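Local coordinates for DNA/pantothenate metabolism flavoprotein (Streptomyces sparsogenes DSM 40356, PDB 7CFU) that binds flavin mononucleotide and, as an FMN-dependent cysteine decarboxylase, probably decarboxylates a C-terminal cysteine of a peptide during biosynthesis, at residues Q21-W26 and V50-T55. Sequence-based numbering, arbitrary orientation.
Sequences QVRLLW and VQEIRT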
loop_
_atom_site.group_PDB
_atom_site.type_symbol
_atom_site.label_atom_id
_atom_site.label_comp_id
_atom_site.label_asym_id
_atom_site.label_seq_id
_atom_site.Cartn_x
_atom_site.Cartn_y
_atom_site.Cartn_z
ATOM N N GLN A 21 -36.997 -27.423 -3.363
ATOM C CA GLN A 21 -35.990 -27.610 -4.398
ATOM C C GLN A 21 -35.900 -26.427 -5.356
ATOM O O GLN A 21 -35.100 -26.469 -6.295
ATOM C CB GLN A 21 -36.265 -28.897 -5.188
ATOM C CG GLN A 21 -36.212 -30.180 -4.361
ATOM C CD GLN A 21 -37.513 -30.475 -3.632
ATOM O OE1 GLN A 21 -38.473 -29.703 -3.704
ATOM N NE2 GLN A 21 -37.551 -31.602 -2.926
ATOM N N VAL A 22 -36.697 -25.379 -5.150
ATOM C CA VAL A 22 -36.600 -24.197 -5.996
ATOM C C VAL A 22 -35.331 -23.436 -5.636
ATOM O O VAL A 22 -35.086 -23.122 -4.462
ATOM C CB VAL A 22 -37.848 -23.314 -5.842
ATOM C CG1 VAL A 22 -37.704 -22.034 -6.661
ATOM C CG2 VAL A 22 -39.095 -24.071 -6.263
ATOM N N ARG A 23 -34.510 -23.149 -6.641
ATOM C CA ARG A 23 -33.251 -22.441 -6.433
ATOM C C ARG A 23 -33.514 -20.943 -6.553
ATOM O O ARG A 23 -33.833 -20.440 -7.638
ATOM C CB ARG A 23 -32.200 -22.919 -7.426
ATOM C CG ARG A 23 -31.847 -24.385 -7.221
ATOM C CD ARG A 23 -30.945 -24.952 -8.295
ATOM N NE ARG A 23 -31.505 -24.853 -9.636
ATOM C CZ ARG A 23 -30.901 -25.317 -10.728
ATOM N NH1 ARG A 23 -29.721 -25.922 -10.628
ATOM N NH2 ARG A 23 -31.475 -25.178 -11.921
ATOM N N LEU A 24 -33.403 -20.232 -5.434
ATOM C CA LEU A 24 -33.714 -18.809 -5.385
ATOM C C LEU A 24 -32.424 -17.999 -5.442
ATOM O O LEU A 24 -31.582 -18.101 -4.544
ATOM C CB LEU A 24 -34.510 -18.479 -4.121
ATOM C CG LEU A 24 -34.766 -17.012 -3.803
ATOM C CD1 LEU A 24 -35.585 -16.377 -4.910
ATOM C CD2 LEU A 24 -35.502 -16.906 -2.486
ATOM N N LEU A 25 -32.270 -17.201 -6.498
ATOM C CA LEU A 25 -31.181 -16.239 -6.608
ATOM C C LEU A 25 -31.696 -14.868 -6.185
ATOM O O LEU A 25 -32.710 -14.392 -6.705
ATOM C CB LEU A 25 -30.625 -16.193 -8.031
ATOM C CG LEU A 25 -29.376 -15.332 -8.245
ATOM C CD1 LEU A 25 -28.220 -15.801 -7.384
ATOM C CD2 LEU A 25 -28.991 -15.335 -9.710
ATOM N N TRP A 26 -30.981 -14.228 -5.267
ATOM C CA TRP A 26 -31.460 -13.042 -4.559
ATOM C C TRP A 26 -30.447 -11.908 -4.701
ATOM O O TRP A 26 -29.361 -11.967 -4.116
ATOM C CB TRP A 26 -31.706 -13.397 -3.096
ATOM C CG TRP A 26 -32.194 -12.313 -2.214
ATOM C CD1 TRP A 26 -32.502 -11.029 -2.561
ATOM C CD2 TRP A 26 -32.411 -12.412 -0.803
ATOM N NE1 TRP A 26 -32.894 -10.321 -1.446
ATOM C CE2 TRP A 26 -32.855 -11.151 -0.357
ATOM C CE3 TRP A 26 -32.284 -13.449 0.124
ATOM C CZ2 TRP A 26 -33.172 -10.900 0.972
ATOM C CZ3 TRP A 26 -32.598 -13.198 1.443
ATOM C CH2 TRP A 26 -33.037 -11.934 1.855
ATOM N N VAL A 50 -37.922 -22.448 1.539
ATOM C CA VAL A 50 -36.876 -22.483 0.524
ATOM C C VAL A 50 -35.568 -22.925 1.165
ATOM O O VAL A 50 -35.233 -22.519 2.286
ATOM C CB VAL A 50 -36.718 -21.113 -0.158
ATOM C CG1 VAL A 50 -35.737 -21.219 -1.312
ATOM C CG2 VAL A 50 -38.064 -20.594 -0.630
ATOM N N GLN A 51 -34.827 -23.778 0.464
ATOM C CA GLN A 51 -33.593 -24.334 1.003
ATOM C C GLN A 51 -32.321 -23.832 0.338
ATOM O O GLN A 51 -31.343 -23.578 1.037
ATOM C CB GLN A 51 -33.645 -25.866 0.935
ATOM C CG GLN A 51 -34.725 -26.438 1.840
ATOM C CD GLN A 51 -34.736 -27.950 1.877
ATOM O OE1 GLN A 51 -33.947 -28.612 1.198
ATOM N NE2 GLN A 51 -35.653 -28.510 2.659
ATOM N N GLU A 52 -32.286 -23.664 -0.983
ATOM C CA GLU A 52 -31.074 -23.210 -1.666
ATOM C C GLU A 52 -31.259 -21.744 -2.061
ATOM O O GLU A 52 -32.055 -21.429 -2.953
ATOM C CB GLU A 52 -30.749 -24.062 -2.892
ATOM C CG GLU A 52 -30.381 -25.507 -2.585
ATOM C CD GLU A 52 -30.028 -26.295 -3.843
ATOM O OE1 GLU A 52 -30.114 -25.740 -4.960
ATOM O OE2 GLU A 52 -29.688 -27.488 -3.716
ATOM N N ILE A 53 -30.539 -20.854 -1.382
ATOM C CA ILE A 53 -30.604 -19.418 -1.626
ATOM C C ILE A 53 -29.183 -18.906 -1.820
ATOM O O ILE A 53 -28.336 -19.093 -0.942
ATOM C CB ILE A 53 -31.292 -18.673 -0.469
ATOM C CG1 ILE A 53 -32.710 -19.197 -0.250
ATOM C CG2 ILE A 53 -31.293 -17.165 -0.720
ATOM C CD1 ILE A 53 -33.376 -18.610 0.964
ATOM N N ARG A 54 -28.915 -18.281 -2.973
ATOM C CA ARG A 54 -27.636 -17.629 -3.249
ATOM C C ARG A 54 -27.856 -16.138 -3.500
ATOM O O ARG A 54 -28.805 -15.754 -4.193
ATOM C CB ARG A 54 -26.938 -18.251 -4.463
ATOM C CG ARG A 54 -26.551 -19.711 -4.287
ATOM C CD ARG A 54 -25.806 -20.244 -5.503
ATOM N NE ARG A 54 -25.365 -21.620 -5.290
ATOM C CZ ARG A 54 -24.238 -21.969 -4.673
ATOM N NH1 ARG A 54 -23.417 -21.039 -4.198
ATOM N NH2 ARG A 54 -23.931 -23.255 -4.529
ATOM N N THR A 55 -26.982 -15.300 -2.939
ATOM C CA THR A 55 -27.118 -13.850 -3.004
ATOM C C THR A 55 -26.034 -13.203 -3.861
ATOM O O THR A 55 -24.903 -13.690 -3.951
ATOM C CB THR A 55 -27.080 -13.226 -1.610
ATOM O OG1 THR A 55 -25.865 -13.602 -0.955
ATOM C CG2 THR A 55 -28.278 -13.675 -0.781
#
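Trp26 carries its CG anti to the backbone N (chi1 180°), and Ile53 carries its CG2 the same way. The indole edge and this methyl therefore meet: Trp26 CE3 lies 3.9 Å from Ile53 CG2, which sits near the ring plane. Thr55 CG2 approaches the same CE3 obliquely. Leu24 packs on this face too, its CB against Val50 CG1 and its CD2 against Ile53 CG1. Helix 37-48 covers Leu24 and Trp26, and the indole NE1 is hydrogen-bonded to Leu105 O.

The backbones form a parallel ladder. Leu24 N donates to Glu52 O at 3.1 Å, Arg54 N to Leu24 O at 3.1 Å, and Trp26 N to Arg54 O at 2.9 Å. Ile53 CA also gives a CA-H...O contact to Leu24 O.

On the other face, Arg23 and Glu52 run side by side. Glu52 OE1 comes 3.2 Å from Arg23 CG but stays 5.0 Å from Arg23 NE, which forms a salt bridge with Asp100 instead. Leu25 CD1 comes within 3.2 Å of Arg54 O, a close methyl-carbonyl contact, and also meets Arg54 CB. Arg23 and Arg54 both make cation-pi contacts with Trp98.

The strands belong to a beta-alpha-beta unit, consistent with a Rossmann-like fold, with strand 52-57 at the sheet edge within this chain. These side-chain contacts make the chemistry two-sided: apolar packing beneath the helix, and charged groups beside the buried Leu25, where Arg23-Glu52 attraction is probably only long-range.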